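Local structure of uncharacterized protein (Staphylococcus saprophyticus subsp. saprophyticus, 3Q6A) at residues E14-A19 against I79-S84; E18-P23 against G28-S33; E24-G27 against S33-E36; I59-V62 against I68-T71; T92-F97 against L106-G111. The protein is of unknown function but belongs to the AHA1 family and may, like other Bet v 1-like proteins, bind a ligand or a partner protein. All blocks are in the same frame, centred on the assembly; numbering follows the deposited sequence.

Contact 1 of 5, residues E14-A19 against I79-S84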
# COMPACT_ATOMS: atom_id res chain seq x y z
N GLU D 14 -16.29 -11.88 -8.28
CA GLU D 14 -17.42 -11.04 -8.67
C GLU D 14 -17.51 -9.83 -7.76
O GLU D 14 -17.73 -8.71 -8.22
CB GLU D 14 -18.75 -11.80 -8.60
CG GLU D 14 -18.89 -12.98 -9.56
CD GLU D 14 -18.02 -14.16 -9.18
OE1 GLU D 14 -17.68 -14.27 -7.98
OE2 GLU D 14 -17.69 -14.97 -10.08
N THR D 15 -17.34 -10.06 -6.46
CA THR D 15 -17.43 -8.99 -5.48
C THR D 15 -16.35 -7.93 -5.66
O THR D 15 -16.61 -6.75 -5.48
CB THR D 15 -17.34 -9.54 -4.05
OG1 THR D 15 -18.41 -10.46 -3.82
CG2 THR D 15 -17.43 -8.40 -3.04
N VAL D 16 -15.15 -8.36 -6.01
CA VAL D 16 -14.05 -7.42 -6.22
C VAL D 16 -14.32 -6.62 -7.50
O VAL D 16 -14.14 -5.41 -7.53
CB VAL D 16 -12.69 -8.15 -6.35
CG1 VAL D 16 -11.57 -7.13 -6.57
CG2 VAL D 16 -12.41 -8.97 -5.07
N PHE D 17 -14.75 -7.31 -8.55
CA PHE D 17 -15.06 -6.66 -9.83
C PHE D 17 -16.11 -5.59 -9.59
O PHE D 17 -15.96 -4.45 -10.04
CB PHE D 17 -15.59 -7.70 -10.83
CG PHE D 17 -16.05 -7.11 -12.15
CD1 PHE D 17 -15.14 -6.85 -13.17
CD2 PHE D 17 -17.39 -6.80 -12.35
CE1 PHE D 17 -15.57 -6.29 -14.39
CE2 PHE D 17 -17.83 -6.25 -13.55
CZ PHE D 17 -16.92 -5.99 -14.57
N GLU D 18 -17.16 -5.95 -8.86
CA GLU D 18 -18.24 -5.02 -8.56
C GLU D 18 -17.77 -3.79 -7.79
O GLU D 18 -18.34 -2.71 -7.95
CB GLU D 18 -19.35 -5.71 -7.77
CG GLU D 18 -20.23 -6.66 -8.59
CD GLU D 18 -20.99 -5.97 -9.72
OE1 GLU D 18 -21.71 -4.99 -9.45
OE2 GLU D 18 -20.86 -6.42 -10.87
N ALA D 19 -16.76 -3.97 -6.95
CA ALA D 19 -16.23 -2.87 -6.15
C ALA D 19 -15.76 -1.72 -7.03
O ALA D 19 -15.88 -0.55 -6.64
CB ALA D 19 -15.08 -3.37 -5.26
N ILE D 79 -7.09 -3.76 -15.34
CA ILE D 79 -7.30 -4.25 -13.99
C ILE D 79 -7.90 -5.63 -14.20
O ILE D 79 -9.00 -5.75 -14.72
CB ILE D 79 -8.27 -3.36 -13.23
CG1 ILE D 79 -7.71 -1.92 -13.19
CG2 ILE D 79 -8.43 -3.88 -11.81
CD1 ILE D 79 -8.61 -0.92 -12.49
N GLN D 80 -7.15 -6.66 -13.84
CA GLN D 80 -7.59 -8.04 -14.04
C GLN D 80 -7.96 -8.70 -12.73
O GLN D 80 -7.42 -8.33 -11.68
CB GLN D 80 -6.49 -8.86 -14.70
CG GLN D 80 -5.94 -8.24 -15.97
CD GLN D 80 -4.83 -9.07 -16.57
OE1 GLN D 80 -5.06 -10.19 -17.03
NE2 GLN D 80 -3.62 -8.54 -16.58
N PHE D 81 -8.87 -9.66 -12.78
CA PHE D 81 -9.31 -10.38 -11.60
C PHE D 81 -9.23 -11.89 -11.86
O PHE D 81 -9.89 -12.40 -12.76
CB PHE D 81 -10.76 -9.99 -11.26
CG PHE D 81 -11.01 -8.51 -11.24
CD1 PHE D 81 -11.04 -7.78 -12.43
CD2 PHE D 81 -11.19 -7.83 -10.04
CE1 PHE D 81 -11.26 -6.40 -12.43
CE2 PHE D 81 -11.41 -6.45 -10.02
CZ PHE D 81 -11.44 -5.73 -11.22
N GLU D 82 -8.40 -12.58 -11.07
CA GLU D 82 -8.21 -14.03 -11.19
C GLU D 82 -8.62 -14.71 -9.89
O GLU D 82 -8.50 -14.14 -8.80
CB GLU D 82 -6.75 -14.39 -11.45
CG GLU D 82 -6.14 -13.90 -12.73
CD GLU D 82 -4.69 -14.33 -12.85
OE1 GLU D 82 -3.92 -14.05 -11.91
OE2 GLU D 82 -4.32 -14.96 -13.87
N GLU D 83 -9.10 -15.94 -10.00
CA GLU D 83 -9.50 -16.64 -8.79
C GLU D 83 -8.28 -17.19 -8.09
O GLU D 83 -7.29 -17.58 -8.74
CB GLU D 83 -10.46 -17.80 -9.14
CG GLU D 83 -11.86 -17.36 -9.48
CD GLU D 83 -12.83 -18.52 -9.45
OE1 GLU D 83 -12.74 -19.39 -10.33
OE2 GLU D 83 -13.69 -18.55 -8.53
N SER D 84 -8.34 -17.22 -6.76
CA SER D 84 -7.28 -17.81 -5.93
C SER D 84 -8.00 -18.57 -4.81
O SER D 84 -9.19 -18.37 -4.57
CB SER D 84 -6.35 -16.74 -5.33
OG SER D 84 -7.03 -15.89 -4.44
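Phe17 and Val16 of helix 13-21 pack against Phe81 of strand 75-84, joining the first helix to the concave antiparallel sheet of a Bet v 1-like (AHA1-family) helix-grip fold. The aromatic part is an edge-to-face, T-shaped pair: the rim of Phe17 is directed at the face of Phe81, with centroids 5.7 Å apart and planes at 72°. Phe17 CD1 is the rim atom involved, 4.0 Å from Phe81 CE1. A CH-pi contact reinforces the same face, since Phe17 CA lies 4.1 Å from the centroid of the Phe81 ring, 28° off its normal. One residue thus covers Phe81 with both its backbone carbon and its ring. With CG anti to the backbone N (chi1 175°), the Phe17 ring swings out beside its own carbonyl carbon, so that the two side chains cross at about a right angle. No hydrogen bond crosses between helix and strand; all three touching residues are buried.

Leu123 of helix 102-125 also packs on Val16, and the ring of Phe20 meets Phe81, so the pair belongs to the layer between both helices and the sheet. The aliphatic part of the contact is Val16, which comes to the edge of the Phe81 ring in its plane: CG1 lies 3.5 Å from Phe81 CE2 and 3.6 Å from Phe81 CD2.

Contact 2 of 5, residues E18-P23 against G28-S33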
# COMPACT_ATOMS: atom_id res chain seq x y z
N GLU D 18 -17.16 -5.95 -8.86
CA GLU D 18 -18.24 -5.02 -8.56
C GLU D 18 -17.77 -3.79 -7.79
O GLU D 18 -18.34 -2.71 -7.95
CB GLU D 18 -19.35 -5.71 -7.77
CG GLU D 18 -20.23 -6.66 -8.59
CD GLU D 18 -20.99 -5.97 -9.72
OE1 GLU D 18 -21.71 -4.99 -9.45
OE2 GLU D 18 -20.86 -6.42 -10.87
N ALA D 19 -16.76 -3.97 -6.95
CA ALA D 19 -16.23 -2.87 -6.15
C ALA D 19 -15.76 -1.72 -7.03
O ALA D 19 -15.88 -0.55 -6.64
CB ALA D 19 -15.08 -3.37 -5.26
N PHE D 20 -15.24 -2.03 -8.21
CA PHE D 20 -14.76 -1.00 -9.13
C PHE D 20 -15.87 -0.39 -9.99
O PHE D 20 -16.05 0.83 -10.00
CB PHE D 20 -13.69 -1.54 -10.10
CG PHE D 20 -12.33 -1.82 -9.46
CD1 PHE D 20 -12.06 -3.04 -8.83
CD2 PHE D 20 -11.31 -0.88 -9.55
CE1 PHE D 20 -10.79 -3.32 -8.29
CE2 PHE D 20 -10.03 -1.13 -9.02
CZ PHE D 20 -9.77 -2.36 -8.39
N VAL D 21 -16.62 -1.23 -10.70
CA VAL D 21 -17.66 -0.75 -11.60
C VAL D 21 -18.93 -0.16 -10.99
O VAL D 21 -19.62 0.63 -11.63
CB VAL D 21 -18.10 -1.86 -12.61
CG1 VAL D 21 -16.89 -2.42 -13.34
CG2 VAL D 21 -18.86 -2.96 -11.89
N ASP D 22 -19.25 -0.54 -9.75
CA ASP D 22 -20.45 -0.02 -9.11
C ASP D 22 -20.25 1.37 -8.53
O ASP D 22 -19.53 1.54 -7.54
CB ASP D 22 -20.90 -0.97 -8.00
CG ASP D 22 -22.27 -0.62 -7.45
OD1 ASP D 22 -22.56 0.58 -7.24
OD2 ASP D 22 -23.05 -1.56 -7.21
N PRO D 23 -20.90 2.39 -9.12
CA PRO D 23 -20.78 3.77 -8.66
C PRO D 23 -20.90 3.95 -7.14
O PRO D 23 -20.33 4.88 -6.58
CB PRO D 23 -21.90 4.48 -9.40
CG PRO D 23 -21.96 3.72 -10.69
CD PRO D 23 -21.89 2.29 -10.20
N GLY D 28 -15.38 3.57 -1.52
CA GLY D 28 -14.80 2.99 -0.33
C GLY D 28 -13.30 2.78 -0.40
O GLY D 28 -12.68 2.47 0.61
N PHE D 29 -12.71 2.94 -1.59
CA PHE D 29 -11.26 2.72 -1.71
C PHE D 29 -10.55 3.54 -2.79
O PHE D 29 -9.32 3.60 -2.82
CB PHE D 29 -11.01 1.23 -1.97
CG PHE D 29 -11.48 0.75 -3.33
CD1 PHE D 29 -10.58 0.62 -4.39
CD2 PHE D 29 -12.83 0.50 -3.56
CE1 PHE D 29 -11.01 0.23 -5.67
CE2 PHE D 29 -13.28 0.11 -4.83
CZ PHE D 29 -12.37 -0.03 -5.89
N TRP D 30 -11.29 4.19 -3.67
CA TRP D 30 -10.66 4.96 -4.73
C TRP D 30 -11.43 6.26 -4.95
O TRP D 30 -11.66 7.00 -4.01
CB TRP D 30 -10.62 4.11 -6.00
CG TRP D 30 -9.60 4.51 -7.00
CD1 TRP D 30 -8.74 5.58 -6.94
CD2 TRP D 30 -9.31 3.84 -8.23
NE1 TRP D 30 -7.94 5.60 -8.05
CE2 TRP D 30 -8.27 4.55 -8.86
CE3 TRP D 30 -9.83 2.70 -8.86
CZ2 TRP D 30 -7.74 4.15 -10.09
CZ3 TRP D 30 -9.31 2.31 -10.07
CH2 TRP D 30 -8.27 3.03 -10.68
N PHE D 31 -11.84 6.52 -6.19
CA PHE D 31 -12.59 7.74 -6.49
C PHE D 31 -13.79 7.92 -5.56
O PHE D 31 -14.44 6.94 -5.17
CB PHE D 31 -13.07 7.72 -7.94
CG PHE D 31 -11.96 7.53 -8.93
CD1 PHE D 31 -11.05 8.56 -9.17
CD2 PHE D 31 -11.80 6.32 -9.60
CE1 PHE D 31 -10.00 8.38 -10.07
CE2 PHE D 31 -10.75 6.14 -10.50
CZ PHE D 31 -9.85 7.17 -10.74
N SER D 32 -14.08 9.17 -5.22
CA SER D 32 -15.19 9.53 -4.34
C SER D 32 -16.53 9.13 -4.96
O SER D 32 -17.47 8.78 -4.24
CB SER D 32 -15.18 11.04 -4.09
OG SER D 32 -13.87 11.51 -3.85
N SER D 33 -16.60 9.20 -6.28
CA SER D 33 -17.84 8.87 -6.97
C SER D 33 -17.62 8.63 -8.46
O SER D 33 -16.61 9.06 -9.03
CB SER D 33 -18.86 9.99 -6.79
OG SER D 33 -18.36 11.22 -7.31
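Phe20 CA and Trp30 CA stand 8.5 Å apart where the irregular segment 28-33 turns back past the end of helix 13-21, a spacing bridged by side chains without a hydrogen bond between the segments. Phe20, Phe29 and Trp30 form an aromatic cluster. Phe29 points its rim at the face of Phe20 in a T-shaped pair, centroids 5.0 Å apart and planes at 78°; Phe29 CZ stands 3.8 Å above the Phe20 ring plane, over its centre. Trp30 meets the edge of the same ring instead: its CZ3 is 3.7 Å from Phe20 CE2, and the two ring planes are perpendicular, rim to rim. Phe29 CG sits between its backbone N and carbonyl carbon (chi1 69°), which folds the ring back toward the helix, where Phe29 CE2 comes 3.2 Å from Ala19 O and 3.9 Å from Ala19 CB. The indole is held at its polar end by Trp30 NE1 bonding to Ile133 O, and Phe31 CE2 lies over one of its faces. Met115 and Leu119 of helix 102-125 touch both Phe20 and Phe29, while Ile79 of strand 75-84 touches Phe20 and Trp30, placing the cluster between the long helix and the sheet.

Contact 3 of 5, residues E24-G27 against S33-E36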
# COMPACT_ATOMS: atom_id res chain seq x y z
N GLU D 24 -21.63 3.06 -6.49
CA GLU D 24 -21.82 3.15 -5.05
C GLU D 24 -20.70 2.50 -4.24
O GLU D 24 -20.55 2.78 -3.06
CB GLU D 24 -23.14 2.48 -4.63
CG GLU D 24 -24.32 2.75 -5.55
CD GLU D 24 -25.64 2.24 -4.98
OE1 GLU D 24 -25.70 1.06 -4.58
OE2 GLU D 24 -26.61 3.02 -4.93
N LYS D 25 -19.91 1.64 -4.89
CA LYS D 25 -18.83 0.92 -4.19
C LYS D 25 -17.44 1.55 -4.28
O LYS D 25 -16.67 1.51 -3.32
CB LYS D 25 -18.75 -0.52 -4.71
CG LYS D 25 -20.03 -1.36 -4.53
CD LYS D 25 -19.81 -2.77 -5.07
CE LYS D 25 -21.08 -3.62 -5.03
NZ LYS D 25 -21.58 -3.86 -3.66
N ILE D 26 -17.12 2.13 -5.44
CA ILE D 26 -15.80 2.71 -5.65
C ILE D 26 -15.33 3.70 -4.58
O ILE D 26 -14.13 3.77 -4.27
CB ILE D 26 -15.72 3.39 -7.05
CG1 ILE D 26 -14.26 3.64 -7.42
CG2 ILE D 26 -16.51 4.71 -7.03
CD1 ILE D 26 -13.96 3.50 -8.89
N GLY D 27 -16.27 4.44 -4.00
CA GLY D 27 -15.93 5.42 -2.98
C GLY D 27 -15.28 4.87 -1.72
O GLY D 27 -14.69 5.62 -0.94
N SER D 33 -16.60 9.20 -6.28
CA SER D 33 -17.84 8.87 -6.97
C SER D 33 -17.62 8.63 -8.46
O SER D 33 -16.61 9.06 -9.03
CB SER D 33 -18.86 9.99 -6.79
OG SER D 33 -18.36 11.22 -7.31
N SER D 34 -18.56 7.92 -9.07
CA SER D 34 -18.51 7.62 -10.50
C SER D 34 -19.82 8.10 -11.11
O SER D 34 -20.84 8.15 -10.42
CB SER D 34 -18.35 6.12 -10.72
OG SER D 34 -17.17 5.65 -10.09
N SER D 35 -19.80 8.45 -12.39
CA SER D 35 -21.00 8.94 -13.05
C SER D 35 -21.99 7.79 -13.27
O SER D 35 -23.19 7.95 -13.06
CB SER D 35 -20.63 9.60 -14.39
OG SER D 35 -19.95 8.70 -15.24
N GLU D 36 -21.48 6.64 -13.68
CA GLU D 36 -22.31 5.47 -13.91
C GLU D 36 -21.46 4.20 -13.90
O GLU D 36 -20.23 4.28 -13.86
CB GLU D 36 -23.04 5.59 -15.26
CG GLU D 36 -22.12 5.70 -16.47
CD GLU D 36 -22.86 5.67 -17.79
OE1 GLU D 36 -23.56 4.67 -18.07
OE2 GLU D 36 -22.74 6.65 -18.56
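Ile26 reaches Ser34 because its CG1 is anti to the backbone N (chi1 -164°), which sets CG2 between the backbone N and the carbonyl carbon and turns that methyl to the serine; Ser34 answers with OG anti to its carbonyl carbon (chi1 -58°), directed to the isoleucine. The contact ties the connection after helix 13-21 to the short edge strand 33-34 of the antiparallel sheet in this Bet v 1-like, helix-grip fold. Residues 24-27 have helical backbone angles but lack the regular bonds of a helix, and strand 33-34 is itself weakly bonded, so two short, irregular pieces of chain meet here.

The touch is between a branched aliphatic side chain and a hydroxyl, with no hydrogen bond from one segment to the other. Ile26 is buried while Ser34 is partly exposed, so the isoleucine forms the inner side of the contact. Ser33 is touched more loosely, its carbonyl carbon C 4.3 Å from Ile26 CG2.

Phe31 and Trp38 touch Ile26 from the adjoining loops, and Pro23 packs on Ser34, whose side chain also meets Leu46 of strand 43-48. Within the contact itself, the serine hydroxyl lies against two ends of the isoleucine: Ser34 OG is 3.3 Å from Ile26 CG2 and 4.0 Å from Ile26 CD1.

Contact 4 of 5, residues I59-V62 against I68-T71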
# COMPACT_ATOMS: atom_id res chain seq x y z
N ILE D 59 -14.14 3.67 -20.91
CA ILE D 59 -13.83 2.27 -20.71
C ILE D 59 -13.65 1.57 -22.05
O ILE D 59 -14.60 1.42 -22.82
CB ILE D 59 -14.94 1.61 -19.92
CG1 ILE D 59 -15.06 2.30 -18.57
CG2 ILE D 59 -14.65 0.14 -19.72
CD1 ILE D 59 -16.44 2.28 -17.98
N GLU D 60 -12.42 1.15 -22.33
CA GLU D 60 -12.09 0.48 -23.58
C GLU D 60 -12.58 -0.96 -23.72
O GLU D 60 -13.28 -1.29 -24.67
CB GLU D 60 -10.58 0.53 -23.79
CG GLU D 60 -10.09 1.92 -24.19
CD GLU D 60 -8.59 2.08 -24.09
OE1 GLU D 60 -7.85 1.09 -24.34
OE2 GLU D 60 -8.14 3.20 -23.76
N ARG D 61 -12.22 -1.82 -22.77
CA ARG D 61 -12.63 -3.22 -22.83
C ARG D 61 -13.05 -3.67 -21.44
O ARG D 61 -12.42 -3.30 -20.45
CB ARG D 61 -11.47 -4.10 -23.31
CG ARG D 61 -10.83 -3.61 -24.58
CD ARG D 61 -9.57 -4.40 -24.96
NE ARG D 61 -9.85 -5.81 -25.23
CZ ARG D 61 -9.88 -6.77 -24.31
NH1 ARG D 61 -9.65 -6.47 -23.04
NH2 ARG D 61 -10.14 -8.02 -24.66
N VAL D 62 -14.10 -4.48 -21.38
CA VAL D 62 -14.60 -5.00 -20.12
C VAL D 62 -15.06 -6.44 -20.27
O VAL D 62 -15.87 -6.76 -21.14
CB VAL D 62 -15.79 -4.18 -19.58
CG1 VAL D 62 -16.48 -4.93 -18.46
CG2 VAL D 62 -15.30 -2.85 -19.06
N ILE D 68 -10.99 -4.99 -16.89
CA ILE D 68 -11.43 -3.62 -17.10
C ILE D 68 -10.24 -2.96 -17.76
O ILE D 68 -9.15 -2.97 -17.19
CB ILE D 68 -11.70 -2.88 -15.78
CG1 ILE D 68 -12.78 -3.61 -14.98
CG2 ILE D 68 -12.11 -1.43 -16.07
CD1 ILE D 68 -13.04 -2.98 -13.61
N ALA D 69 -10.41 -2.40 -18.95
CA ALA D 69 -9.29 -1.77 -19.62
C ALA D 69 -9.63 -0.34 -20.02
O ALA D 69 -10.78 -0.02 -20.33
CB ALA D 69 -8.88 -2.57 -20.84
N PHE D 70 -8.61 0.51 -20.00
CA PHE D 70 -8.77 1.91 -20.35
C PHE D 70 -7.40 2.56 -20.40
O PHE D 70 -6.38 1.90 -20.22
CB PHE D 70 -9.68 2.61 -19.34
CG PHE D 70 -9.13 2.66 -17.94
CD1 PHE D 70 -8.36 3.75 -17.51
CD2 PHE D 70 -9.36 1.61 -17.05
CE1 PHE D 70 -7.84 3.79 -16.22
CE2 PHE D 70 -8.84 1.64 -15.76
CZ PHE D 70 -8.08 2.73 -15.34
N THR D 71 -7.37 3.87 -20.65
CA THR D 71 -6.11 4.59 -20.73
C THR D 71 -6.16 5.89 -19.92
O THR D 71 -7.22 6.47 -19.70
CB THR D 71 -5.75 4.96 -22.21
OG1 THR D 71 -5.82 3.79 -23.04
CG2 THR D 71 -4.32 5.51 -22.30
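Ala69 is gripped from both ends by Glu60 and Arg61, and here the packing is tight. Ala69 N gives a hydrogen bond of 2.7 Å to Arg61 O. Its own carbonyl receives two donors: Glu60 N at 2.8 Å from Ala69 O, and Arg61 N, a weak partner at 3.4 Å from the same oxygen. Two residues facing one is the signature of a classic beta bulge, set in the antiparallel hairpin of strands 53-63 and 67-72. Arg61 and Ala69 are a hydrogen-bonded pair, their CB atoms 3.9 Å apart; Val62 and Ile68 follow as a non-hydrogen-bonded pair whose side chains lie on the other face of the sheet, where Phe17 of helix 13-21 touches both.

On the solvent side the contact loosens to one polar reach, Glu60 to Thr71. Glu60, exposed and with its chain extended beyond CG (chi2 166°), runs past Phe70 CA to Thr71, whose OG1 donates a very short hydrogen bond of 2.5 Å to Glu60 OE2. Arg61, also exposed, bends at chi3 (63°) and turns its guanidinium from the hairpin partner to Glu63, with which NH2 forms a salt bridge.

Contact 5 of 5, residues T92-F97 against L106-G111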
# COMPACT_ATOMS: atom_id res chain seq x y z
N THR D 92 -3.06 -5.08 -11.35
CA THR D 92 -3.16 -3.80 -12.05
C THR D 92 -1.91 -3.67 -12.92
O THR D 92 -0.81 -4.03 -12.51
CB THR D 92 -3.24 -2.59 -11.08
OG1 THR D 92 -2.14 -2.63 -10.16
CG2 THR D 92 -4.55 -2.59 -10.30
N THR D 93 -2.10 -3.18 -14.14
CA THR D 93 -0.99 -2.99 -15.06
C THR D 93 -1.11 -1.62 -15.73
O THR D 93 -2.14 -1.31 -16.34
CB THR D 93 -0.96 -4.06 -16.17
OG1 THR D 93 -0.75 -5.35 -15.59
CG2 THR D 93 0.16 -3.77 -17.15
N GLU D 94 -0.09 -0.80 -15.56
CA GLU D 94 -0.07 0.53 -16.19
C GLU D 94 1.17 0.47 -17.07
O GLU D 94 2.30 0.43 -16.59
CB GLU D 94 0.03 1.65 -15.15
CG GLU D 94 0.19 3.02 -15.79
CD GLU D 94 0.07 4.18 -14.81
OE1 GLU D 94 0.39 4.00 -13.61
OE2 GLU D 94 -0.33 5.27 -15.24
N LYS D 95 0.94 0.46 -18.38
CA LYS D 95 1.99 0.28 -19.35
C LYS D 95 2.69 1.50 -19.91
O LYS D 95 2.17 2.62 -19.86
CB LYS D 95 1.45 -0.53 -20.53
CG LYS D 95 0.70 -1.77 -20.11
CD LYS D 95 0.08 -2.46 -21.31
CE LYS D 95 -0.58 -3.77 -20.89
NZ LYS D 95 -1.11 -4.49 -22.07
N ASP D 96 3.86 1.21 -20.48
CA ASP D 96 4.73 2.16 -21.16
C ASP D 96 5.38 3.25 -20.32
O ASP D 96 4.86 4.37 -20.22
CB ASP D 96 3.97 2.76 -22.35
CG ASP D 96 3.29 1.69 -23.21
OD1 ASP D 96 3.95 0.68 -23.54
OD2 ASP D 96 2.10 1.87 -23.56
N PHE D 97 6.53 2.91 -19.75
CA PHE D 97 7.31 3.83 -18.93
C PHE D 97 8.79 3.66 -19.25
O PHE D 97 9.20 2.63 -19.79
CB PHE D 97 7.09 3.54 -17.44
CG PHE D 97 5.75 3.98 -16.93
CD1 PHE D 97 5.55 5.29 -16.51
CD2 PHE D 97 4.69 3.09 -16.86
CE1 PHE D 97 4.32 5.70 -16.02
CE2 PHE D 97 3.46 3.49 -16.37
CZ PHE D 97 3.27 4.80 -15.96
N LEU D 106 8.38 5.11 -9.18
CA LEU D 106 8.13 4.87 -7.76
C LEU D 106 6.82 5.49 -7.31
O LEU D 106 6.08 4.89 -6.53
CB LEU D 106 9.29 5.42 -6.91
CG LEU D 106 10.63 4.68 -7.01
CD1 LEU D 106 11.75 5.51 -6.40
CD2 LEU D 106 10.51 3.35 -6.29
N GLY D 107 6.54 6.69 -7.80
CA GLY D 107 5.31 7.36 -7.43
C GLY D 107 4.08 6.63 -7.92
O GLY D 107 3.10 6.52 -7.20
N GLN D 108 4.12 6.13 -9.15
CA GLN D 108 2.96 5.42 -9.67
C GLN D 108 2.80 4.08 -8.95
O GLN D 108 1.69 3.70 -8.60
CB GLN D 108 3.10 5.20 -11.17
CG GLN D 108 2.85 6.47 -11.97
CD GLN D 108 1.43 6.99 -11.82
OE1 GLN D 108 0.51 6.52 -12.50
NE2 GLN D 108 1.24 7.94 -10.91
N LYS D 109 3.91 3.39 -8.73
CA LYS D 109 3.87 2.12 -8.00
C LYS D 109 3.17 2.34 -6.65
O LYS D 109 2.30 1.56 -6.24
CB LYS D 109 5.29 1.59 -7.79
CG LYS D 109 5.34 0.21 -7.14
CD LYS D 109 4.75 -0.87 -8.07
CE LYS D 109 4.79 -2.25 -7.38
NZ LYS D 109 4.22 -3.31 -8.27
N GLU D 110 3.57 3.40 -5.97
CA GLU D 110 2.99 3.75 -4.68
C GLU D 110 1.47 3.90 -4.82
O GLU D 110 0.72 3.37 -4.02
CB GLU D 110 3.59 5.07 -4.19
CG GLU D 110 2.99 5.58 -2.90
CD GLU D 110 3.69 6.83 -2.46
OE1 GLU D 110 3.58 7.83 -3.20
OE2 GLU D 110 4.35 6.80 -1.41
N GLY D 111 1.03 4.63 -5.84
CA GLY D 111 -0.40 4.82 -6.00
C GLY D 111 -1.18 3.52 -6.17
O GLY D 111 -2.24 3.33 -5.57
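Gln108 meets Glu94 and Phe97 where helix 102-125 runs past the end of strand 87-94. Walking along 106-111, Leu106 comes first, and its carbonyl oxygen takes the helical bond from Glu110 N. Gly107 O likewise receives Gly111 N, so the backbone on both sides of the contact residue is regular helix.

Gln108 carries the whole contact from this side. Its CG is anti to the carbonyl carbon (chi1 -75°) and the chain bends at chi2 (-64°), bringing the amide across the end of Glu94 at about a right angle, with carboxylate and amide planes 60° apart. The amide group and the carboxylate lie close together, and Gln108 CG is 4.3 Å from Phe97 CZ, approaching the ring obliquely. Glu94 comes to meet the glutamine from the strand, its CG anti to the backbone N and its chain extended. The buried carboxylate has a clear partner further along the helix, since Glu94 OE1 accepts a hydrogen bond from Trp112 NE1; this would help to fix the rotation of the group.

Lys109 takes no part in the contact; its NZ is hydrogen-bonded to Thr5 OG1 and makes a long, weak ion pair with Glu110 of the second subunit. The arrangement is that of the helix-grip, Bet v 1-like fold, in which the long C-terminal helix lies across the curved antiparallel sheet.

Contacts 1 and 2 are the buried ones and share helix 13-21; their aromatic groups meet directly, Phe81 CE2 lying 3.6 Å from Phe20 CE1, so they form one continuous apolar layer. Contact 3, only about 4 Å from contact 2 between centres, follows it toward the weak edge strand and is partly exposed, with a hydroxyl in place of a ring. Contact 4 differs in kind: a backbone-bonded hairpin, with Ile68 supplying the inner face that packs on Phe17, Phe20 and Phe81, and charged groups outside. Contact 5, on the opposite side of the chain's centre from contacts 2 and 3, joins strand and long helix through a buried carboxylate, an amide and one aromatic ring beside the second subunit.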